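Side-chain contacts in serpin B3 (Homo sapiens, PDB 4ZK3), which probably inhibits papain-like cysteine proteases as a serpin, and is the source of the psoriasis-associated Pso p27, which forms large aggregates: residues A[312-317]-A[323-328]; A[51-56]-A[305-310]; A[41-46]-A[121-126]. One frame throughout, in Å; residues are numbered along the deposited sequence.

Interaction 1: A[312-317]-A[323-328]; sequences ADLSGM and LVLSGV
L314 meets L323 just where the chain enters strand 325-336, a long strand of the main serpin sheet. L314 is the middle residue of an Asx turn: D313 OD1 accepts from S315 N and also from S315 OG. The L314 side chain can be followed outward. Its CB lies 4.0 Å from L323 CB. Its CG hangs beside the backbone N (chi1 -76°), anti to the carbonyl carbon, and comes 4.1 Å from L323 O. CD1 goes further across the same carbonyl, 3.8 Å from L323 O, and reaches L325 CD2 at 4.1 Å. CD2 packs on A45, in the loop after helix 31-42. The L314 and L323 side chains cross at about a right angle. M317 also crosses L323 this way. Its extended chain brings SD to 4.0 Å from L323 CD1. A312 closes the other end, with CB against V324 CG2. The contact is apolar apart from the backbone, and mostly buried. One water joins the two backbones. It accepts from L314 N and donates to A312 O, which also takes a bond from R321 NE. Its other hydrogen goes to L323 O, at 2.7 Å.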
loop_
_atom_site.group_PDB
_atom_site.type_symbol
_atom_site.label_atom_id
_atom_site.label_comp_id
_atom_site.label_asym_id
_atom_site.label_seq_id
_atom_site.Cartn_x
_atom_site.Cartn_y
_atom_site.Cartn_z
ATOM N N ALA A 312 -24.345 10.094 -5.462
ATOM C CA ALA A 312 -22.984 10.660 -5.525
ATOM C C ALA A 312 -23.008 12.151 -5.690
ATOM O O ALA A 312 -23.730 12.664 -6.552
ATOM C CB ALA A 312 -22.238 10.030 -6.720
ATOM N N ASP A 313 -22.235 12.878 -4.904
ATOM C CA ASP A 313 -22.025 14.277 -5.196
ATOM C C ASP A 313 -20.502 14.544 -5.360
ATOM O O ASP A 313 -19.787 14.684 -4.365
ATOM C CB ASP A 313 -22.637 15.180 -4.123
ATOM C CG ASP A 313 -22.569 16.669 -4.495
ATOM O OD1 ASP A 313 -21.906 17.050 -5.500
ATOM O OD2 ASP A 313 -23.155 17.495 -3.770
ATOM N N LEU A 314 -20.089 14.663 -6.631
ATOM C CA LEU A 314 -18.728 14.919 -7.072
ATOM C C LEU A 314 -18.779 16.176 -7.883
ATOM O O LEU A 314 -17.995 16.383 -8.827
ATOM C CB LEU A 314 -18.272 13.751 -7.956
ATOM C CG LEU A 314 -17.895 12.467 -7.210
ATOM C CD1 LEU A 314 -17.422 11.346 -8.153
ATOM C CD2 LEU A 314 -16.816 12.790 -6.174
ATOM N N SER A 315 -19.697 17.057 -7.504
ATOM C CA SER A 315 -19.928 18.297 -8.228
ATOM C C SER A 315 -18.753 19.233 -8.069
ATOM O O SER A 315 -18.628 20.246 -8.807
ATOM C CB SER A 315 -21.218 18.970 -7.716
ATOM O OG SER A 315 -21.112 19.354 -6.365
ATOM N N GLY A 316 -17.878 18.937 -7.098
ATOM C CA GLY A 316 -16.608 19.691 -6.981
ATOM C C GLY A 316 -15.593 19.407 -8.114
ATOM O O GLY A 316 -14.582 20.128 -8.289
ATOM N N MET A 317 -15.865 18.370 -8.880
ATOM C CA MET A 317 -15.001 18.021 -10.033
ATOM C C MET A 317 -15.401 18.804 -11.271
ATOM O O MET A 317 -14.532 19.172 -12.071
ATOM C CB MET A 317 -15.084 16.550 -10.344
ATOM C CG MET A 317 -14.379 15.679 -9.321
ATOM S SD MET A 317 -14.377 13.949 -9.787
ATOM C CE MET A 317 -13.517 13.150 -8.458
ATOM N N LEU A 323 -21.547 12.861 -11.882
ATOM C CA LEU A 323 -20.397 11.893 -11.896
ATOM C C LEU A 323 -20.568 10.875 -10.806
ATOM O O LEU A 323 -20.928 11.253 -9.680
ATOM C CB LEU A 323 -19.050 12.602 -11.688
ATOM C CG LEU A 323 -18.317 12.995 -12.977
ATOM C CD1 LEU A 323 -17.138 13.899 -12.668
ATOM C CD2 LEU A 323 -17.858 11.763 -13.737
ATOM N N VAL A 324 -20.335 9.614 -11.157
ATOM C CA VAL A 324 -20.380 8.462 -10.235
ATOM C C VAL A 324 -19.160 7.579 -10.501
ATOM O O VAL A 324 -18.734 7.460 -11.656
ATOM C CB VAL A 324 -21.630 7.608 -10.478
ATOM C CG1 VAL A 324 -21.678 6.449 -9.519
ATOM C CG2 VAL A 324 -22.880 8.487 -10.354
ATOM N N LEU A 325 -18.588 6.979 -9.458
ATOM C CA LEU A 325 -17.479 6.036 -9.654
ATOM C C LEU A 325 -17.986 4.633 -9.935
ATOM O O LEU A 325 -18.822 4.058 -9.165
ATOM C CB LEU A 325 -16.550 5.971 -8.461
ATOM C CG LEU A 325 -15.928 7.279 -7.997
ATOM C CD1 LEU A 325 -14.970 6.998 -6.850
ATOM C CD2 LEU A 325 -15.269 8.007 -9.143
ATOM N N SER A 326 -17.451 4.086 -11.023
ATOM C CA SER A 326 -17.724 2.741 -11.471
ATOM C C SER A 326 -16.764 1.731 -10.883
ATOM O O SER A 326 -17.133 0.596 -10.761
ATOM C CB SER A 326 -17.693 2.652 -13.004
ATOM O OG SER A 326 -16.445 3.084 -13.596
ATOM N N GLY A 327 -15.531 2.108 -10.511
ATOM C CA GLY A 327 -14.639 1.120 -9.890
ATOM C C GLY A 327 -13.411 1.698 -9.176
ATOM O O GLY A 327 -13.075 2.864 -9.305
ATOM N N VAL A 328 -12.782 0.870 -8.371
ATOM C CA VAL A 328 -11.552 1.206 -7.649
ATOM C C VAL A 328 -10.754 -0.080 -7.610
ATOM O O VAL A 328 -11.244 -1.096 -7.087
ATOM C CB VAL A 328 -11.771 1.705 -6.215
ATOM C CG1 VAL A 328 -10.436 2.124 -5.552
ATOM C CG2 VAL A 328 -12.705 2.894 -6.224
HETATM O O HOH W 1 -21.864 13.628 -8.733
#

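Interaction 2: A[51-56]-A[305-310]; sequences QQIKKV and VDIFNG
The side-chain amide of Q52 and the carboxylate of D306 meet with their planes 69° apart. V305 occupies one side of the amide plane: its CG2 lies 3.6 Å from Q52 OE1. V305 N is on that side too, and donates to Q52 OE1 at 3.0 Å from 50° above the carbonyl plane. The D306 side chain, CB and OD1 included, lies on the opposite side. D306 N lies in the carbonyl plane instead, on a lone pair, and gives Q52 OE1 a nearly straight bond of 2.9 Å. A water adds a third donor to Q52 OE1 and accepts from I307 N. One oxygen thus gathers three successive backbone N-H groups, those of V305 and D306 directly and that of I307 through water, where the chain enters the 3-10 segment 306-308. At the other end of the amide, Q52 NE2 makes a weak bond to D306 OD1 (3.2 Å). The extended Q52 chain carries the amide out to this turn. D306 OD2 also accepts from N48 ND2, in the same helix as Q52. Beside this polar group, I53 CD1 and I307 CD1 touch lightly at 4.4 Å. In the serpin fold, a helix 47-57 side chain here holds the start of a 3-10 segment on the way to main-sheet strand 325-336. V41 of helix 31-42 packs on both isoleucines, and L325 of that strand on I307 and F308.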
loop_
_atom_site.group_PDB
_atom_site.type_symbol
_atom_site.label_atom_id
_atom_site.label_comp_id
_atom_site.label_asym_id
_atom_site.label_seq_id
_atom_site.Cartn_x
_atom_site.Cartn_y
_atom_site.Cartn_z
ATOM N N GLN A 51 -18.269 13.238 3.279
ATOM C CA GLN A 51 -18.190 12.833 4.671
ATOM C C GLN A 51 -17.939 11.317 4.823
ATOM O O GLN A 51 -17.178 10.895 5.657
ATOM C CB GLN A 51 -19.438 13.280 5.462
ATOM C CG GLN A 51 -19.203 13.341 6.973
ATOM C CD GLN A 51 -18.056 14.300 7.351
ATOM O OE1 GLN A 51 -17.867 15.351 6.712
ATOM N NE2 GLN A 51 -17.272 13.929 8.379
ATOM N N GLN A 52 -18.539 10.498 3.989
ATOM C CA GLN A 52 -18.255 9.057 3.997
ATOM C C GLN A 52 -16.754 8.730 3.643
ATOM O O GLN A 52 -16.142 7.793 4.174
ATOM C CB GLN A 52 -19.183 8.396 2.974
ATOM C CG GLN A 52 -20.618 8.338 3.478
ATOM C CD GLN A 52 -21.611 7.813 2.475
ATOM O OE1 GLN A 52 -21.281 7.442 1.341
ATOM N NE2 GLN A 52 -22.872 7.788 2.891
ATOM N N ILE A 53 -16.174 9.513 2.749
ATOM C CA ILE A 53 -14.790 9.252 2.319
ATOM C C ILE A 53 -13.886 9.589 3.457
ATOM O O ILE A 53 -13.029 8.783 3.819
ATOM C CB ILE A 53 -14.393 10.051 1.046
ATOM C CG1 ILE A 53 -15.142 9.480 -0.127
ATOM C CG2 ILE A 53 -12.874 9.982 0.749
ATOM C CD1 ILE A 53 -15.153 10.398 -1.306
ATOM N N LYS A 54 -14.108 10.764 4.042
ATOM C CA LYS A 54 -13.297 11.201 5.161
ATOM C C LYS A 54 -13.320 10.180 6.268
ATOM O O LYS A 54 -12.271 9.904 6.872
ATOM C CB LYS A 54 -13.718 12.572 5.698
ATOM C CG LYS A 54 -12.986 13.732 5.054
ATOM C CD LYS A 54 -13.242 15.082 5.719
ATOM C CE LYS A 54 -14.671 15.515 5.440
ATOM N NZ LYS A 54 -14.789 16.865 4.798
ATOM N N LYS A 55 -14.497 9.613 6.545
ATOM C CA LYS A 55 -14.602 8.657 7.638
ATOM C C LYS A 55 -13.840 7.343 7.343
ATOM O O LYS A 55 -13.180 6.798 8.184
ATOM C CB LYS A 55 -16.068 8.318 7.908
ATOM C CG LYS A 55 -16.166 7.178 8.905
ATOM C CD LYS A 55 -17.553 6.978 9.487
ATOM C CE LYS A 55 -17.423 6.312 10.858
ATOM N NZ LYS A 55 -18.361 5.167 10.954
ATOM N N VAL A 56 -13.987 6.827 6.131
ATOM C CA VAL A 56 -13.267 5.636 5.697
ATOM C C VAL A 56 -11.768 5.844 5.769
ATOM O O VAL A 56 -11.067 4.960 6.234
ATOM C CB VAL A 56 -13.736 5.262 4.300
ATOM C CG1 VAL A 56 -12.763 4.333 3.565
ATOM C CG2 VAL A 56 -15.133 4.639 4.400
ATOM N N VAL A 305 -20.632 4.713 0.343
ATOM C CA VAL A 305 -21.792 4.297 -0.475
ATOM C C VAL A 305 -22.245 5.291 -1.530
ATOM O O VAL A 305 -22.495 4.884 -2.678
ATOM C CB VAL A 305 -23.051 3.846 0.342
ATOM C CG1 VAL A 305 -23.152 2.317 0.350
ATOM C CG2 VAL A 305 -23.029 4.350 1.761
ATOM N N ASP A 306 -22.394 6.559 -1.160
ATOM C CA ASP A 306 -22.965 7.566 -2.105
ATOM C C ASP A 306 -22.145 7.649 -3.448
ATOM O O ASP A 306 -22.675 7.856 -4.550
ATOM C CB ASP A 306 -22.978 8.978 -1.450
ATOM C CG ASP A 306 -24.061 9.152 -0.307
ATOM O OD1 ASP A 306 -24.550 8.127 0.225
ATOM O OD2 ASP A 306 -24.343 10.344 0.067
ATOM N N ILE A 307 -20.819 7.504 -3.303
ATOM C CA ILE A 307 -19.843 7.670 -4.360
ATOM C C ILE A 307 -20.052 6.630 -5.429
ATOM O O ILE A 307 -19.712 6.860 -6.608
ATOM C CB ILE A 307 -18.407 7.590 -3.754
ATOM C CG1 ILE A 307 -17.350 7.955 -4.748
ATOM C CG2 ILE A 307 -18.088 6.189 -3.261
ATOM C CD1 ILE A 307 -17.236 9.417 -4.998
ATOM N N PHE A 308 -20.595 5.476 -5.067
ATOM C CA PHE A 308 -20.824 4.412 -6.095
ATOM C C PHE A 308 -22.271 4.350 -6.656
ATOM O O PHE A 308 -22.575 3.500 -7.480
ATOM C CB PHE A 308 -20.384 3.033 -5.588
ATOM C CG PHE A 308 -18.923 2.976 -5.152
ATOM C CD1 PHE A 308 -17.888 3.157 -6.069
ATOM C CD2 PHE A 308 -18.592 2.721 -3.829
ATOM C CE1 PHE A 308 -16.565 3.095 -5.674
ATOM C CE2 PHE A 308 -17.259 2.644 -3.432
ATOM C CZ PHE A 308 -16.255 2.844 -4.355
ATOM N N ASN A 309 -23.142 5.273 -6.246
ATOM C CA ASN A 309 -24.518 5.252 -6.729
ATOM C C ASN A 309 -25.029 6.624 -7.051
ATOM O O ASN A 309 -24.273 7.629 -7.000
ATOM C CB ASN A 309 -25.447 4.529 -5.721
ATOM C CG ASN A 309 -25.681 5.315 -4.437
ATOM O OD1 ASN A 309 -25.641 6.551 -4.397
ATOM N ND2 ASN A 309 -25.931 4.580 -3.361
ATOM N N GLY A 310 -26.341 6.656 -7.314
ATOM C CA GLY A 310 -27.014 7.808 -7.797
ATOM C C GLY A 310 -26.976 8.991 -6.866
ATOM O O GLY A 310 -27.190 10.100 -7.342
HETATM O O HOH W 2 -19.339 8.371 -0.525
#

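Interaction 3: A[41-46]-A[121-126]; sequences VLLGAK and DAIKKF
L43 reaches across to helix 117-127 and touches A122, I123 and F126. The work is done by CG and one methyl. L43 CG packs on A122 CB at 3.9 Å. L43 CD2 goes further, over the helix backbone, and lies 3.7 Å from A122 O. That oxygen is already used inside the helix, where it accepts from F126 N. On one flank L43 CD2 meets I123 CG2 at 3.9 Å. On the other it comes 4.0 Å from F126 CD2, approaching the ring obliquely.

One torsion helps to explain the fit. I123 CG1 takes the crowded position between the backbone N and the carbonyl carbon (chi1 61°), while CG2 sits beside the backbone N, within touch of L43.

Around them lies a second shell. L43 is in a type I beta turn from L42 to A45, leading into the loop before helix 47-57. A45 N donates to L42 O (2.8 Å), and G44 N donates to V41 O. The F126 ring has K125 CD over one face and packs edge-to-face with H83 of helix 81-91. H82 of that helix also touches L43, as do Y119 and Y127 of helix 117-127.

Y119, A122, I123 and F126 have the i, i+3, i+4, i+7 spacing of four residues round a hole in a helix surface. The spacing resembles the hole of knobs-into-holes packing, but the inserted residue comes from a turn. In the serpin fold this joins the turn 42-45 to helices 117-127 and 81-91.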
loop_
_atom_site.group_PDB
_atom_site.type_symbol
_atom_site.label_atom_id
_atom_site.label_comp_id
_atom_site.label_asym_id
_atom_site.label_seq_id
_atom_site.Cartn_x
_atom_site.Cartn_y
_atom_site.Cartn_z
ATOM N N VAL A 41 -10.147 11.982 -4.999
ATOM C CA VAL A 41 -11.624 11.926 -5.112
ATOM C C VAL A 41 -12.318 12.876 -4.100
ATOM O O VAL A 41 -13.189 13.659 -4.452
ATOM C CB VAL A 41 -12.137 10.515 -4.867
ATOM C CG1 VAL A 41 -13.674 10.511 -4.901
ATOM C CG2 VAL A 41 -11.557 9.495 -5.866
ATOM N N LEU A 42 -11.868 12.849 -2.844
ATOM C CA LEU A 42 -12.443 13.701 -1.784
ATOM C C LEU A 42 -12.432 15.179 -2.128
ATOM O O LEU A 42 -13.422 15.861 -1.956
ATOM C CB LEU A 42 -11.637 13.508 -0.493
ATOM C CG LEU A 42 -12.084 14.215 0.799
ATOM C CD1 LEU A 42 -13.577 14.082 1.003
ATOM C CD2 LEU A 42 -11.324 13.652 1.994
ATOM N N LEU A 43 -11.290 15.678 -2.594
ATOM C CA LEU A 43 -11.177 17.039 -3.087
ATOM C C LEU A 43 -12.303 17.458 -4.045
ATOM O O LEU A 43 -12.610 18.634 -4.160
ATOM C CB LEU A 43 -9.816 17.179 -3.783
ATOM C CG LEU A 43 -8.921 18.379 -3.630
ATOM C CD1 LEU A 43 -9.104 19.143 -2.333
ATOM C CD2 LEU A 43 -7.462 17.926 -3.844
ATOM N N GLY A 44 -12.916 16.545 -4.778
ATOM C CA GLY A 44 -14.019 16.947 -5.636
ATOM C C GLY A 44 -15.403 16.554 -5.122
ATOM O O GLY A 44 -16.411 16.794 -5.807
ATOM N N ALA A 45 -15.465 15.929 -3.937
ATOM C CA ALA A 45 -16.722 15.428 -3.368
ATOM C C ALA A 45 -17.402 16.533 -2.519
ATOM O O ALA A 45 -16.738 17.470 -2.069
ATOM C CB ALA A 45 -16.466 14.192 -2.499
ATOM N N LYS A 46 -18.714 16.415 -2.324
ATOM C CA LYS A 46 -19.432 17.334 -1.455
ATOM C C LYS A 46 -20.296 16.589 -0.461
ATOM O O LYS A 46 -20.601 15.403 -0.617
ATOM C CB LYS A 46 -20.392 18.235 -2.240
ATOM C CG LYS A 46 -19.813 19.092 -3.329
ATOM C CD LYS A 46 -18.963 20.198 -2.772
ATOM C CE LYS A 46 -18.534 21.113 -3.909
ATOM N NZ LYS A 46 -17.375 21.938 -3.488
ATOM N N ASP A 121 -6.671 22.799 -10.258
ATOM C CA ASP A 121 -5.675 23.472 -9.432
ATOM C C ASP A 121 -5.463 22.779 -8.114
ATOM O O ASP A 121 -4.314 22.643 -7.650
ATOM C CB ASP A 121 -6.017 24.961 -9.193
ATOM C CG ASP A 121 -6.078 25.730 -10.473
ATOM O OD1 ASP A 121 -5.475 25.314 -11.478
ATOM O OD2 ASP A 121 -6.783 26.736 -10.499
ATOM N N ALA A 122 -6.537 22.279 -7.513
ATOM C CA ALA A 122 -6.410 21.695 -6.201
ATOM C C ALA A 122 -5.641 20.334 -6.219
ATOM O O ALA A 122 -4.786 20.070 -5.333
ATOM C CB ALA A 122 -7.777 21.519 -5.564
ATOM N N ILE A 123 -5.950 19.469 -7.197
ATOM C CA ILE A 123 -5.225 18.190 -7.259
ATOM C C ILE A 123 -3.772 18.422 -7.654
ATOM O O ILE A 123 -2.878 17.787 -7.114
ATOM C CB ILE A 123 -5.908 17.140 -8.153
ATOM C CG1 ILE A 123 -6.049 17.570 -9.597
ATOM C CG2 ILE A 123 -7.202 16.703 -7.529
ATOM C CD1 ILE A 123 -6.846 16.520 -10.335
ATOM N N LYS A 124 -3.532 19.391 -8.553
ATOM C CA LYS A 124 -2.175 19.763 -8.891
ATOM C C LYS A 124 -1.381 20.180 -7.653
ATOM O O LYS A 124 -0.255 19.710 -7.422
ATOM C CB LYS A 124 -2.127 20.820 -10.004
ATOM C CG LYS A 124 -2.622 20.324 -11.389
ATOM C CD LYS A 124 -2.678 21.432 -12.461
ATOM C CE LYS A 124 -3.415 20.985 -13.677
ATOM N NZ LYS A 124 -3.470 22.048 -14.701
ATOM N N LYS A 125 -1.991 21.011 -6.841
ATOM C CA LYS A 125 -1.342 21.558 -5.675
ATOM C C LYS A 125 -1.179 20.592 -4.479
ATOM O O LYS A 125 -0.112 20.538 -3.907
ATOM C CB LYS A 125 -2.130 22.752 -5.183
ATOM C CG LYS A 125 -1.564 23.377 -3.914
ATOM C CD LYS A 125 -2.654 24.166 -3.194
ATOM C CE LYS A 125 -2.110 25.014 -2.059
ATOM N NZ LYS A 125 -3.185 25.963 -1.668
ATOM N N PHE A 126 -2.239 19.913 -4.055
ATOM C CA PHE A 126 -2.112 18.994 -2.887
ATOM C C PHE A 126 -1.524 17.600 -3.193
ATOM O O PHE A 126 -0.862 17.004 -2.316
ATOM C CB PHE A 126 -3.438 18.829 -2.162
ATOM C CG PHE A 126 -3.986 20.121 -1.652
ATOM C CD1 PHE A 126 -3.366 20.773 -0.597
ATOM C CD2 PHE A 126 -5.079 20.723 -2.281
ATOM C CE1 PHE A 126 -3.848 21.995 -0.159
ATOM C CE2 PHE A 126 -5.557 21.946 -1.848
ATOM C CZ PHE A 126 -4.942 22.581 -0.783
#

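How the interactions relate
All three interactions lie on one side of the chain's centre. The centres of interactions 1 and 2 are about 9 Å apart, those of 1 and 3 about 12 Å, and those of 2 and 3 about 15 Å. Interactions 2 and 3 interleave along the chain, through the consecutive helices 31-42 and 47-57. Both close before interaction 1 opens. Probable backbone hydrogen bonds tie interaction 1 to each neighbour: L325 N to I307 O, and K46 N to D313 O. Interactions 1 and 2 meet at the start of strand 325-336, and interaction 3 joins on through the 312-317 segment. Strand 325-336 pairs with 340-351, itself also paired with 174-185, consistent with a serpin whose reactive loop has entered the main sheet.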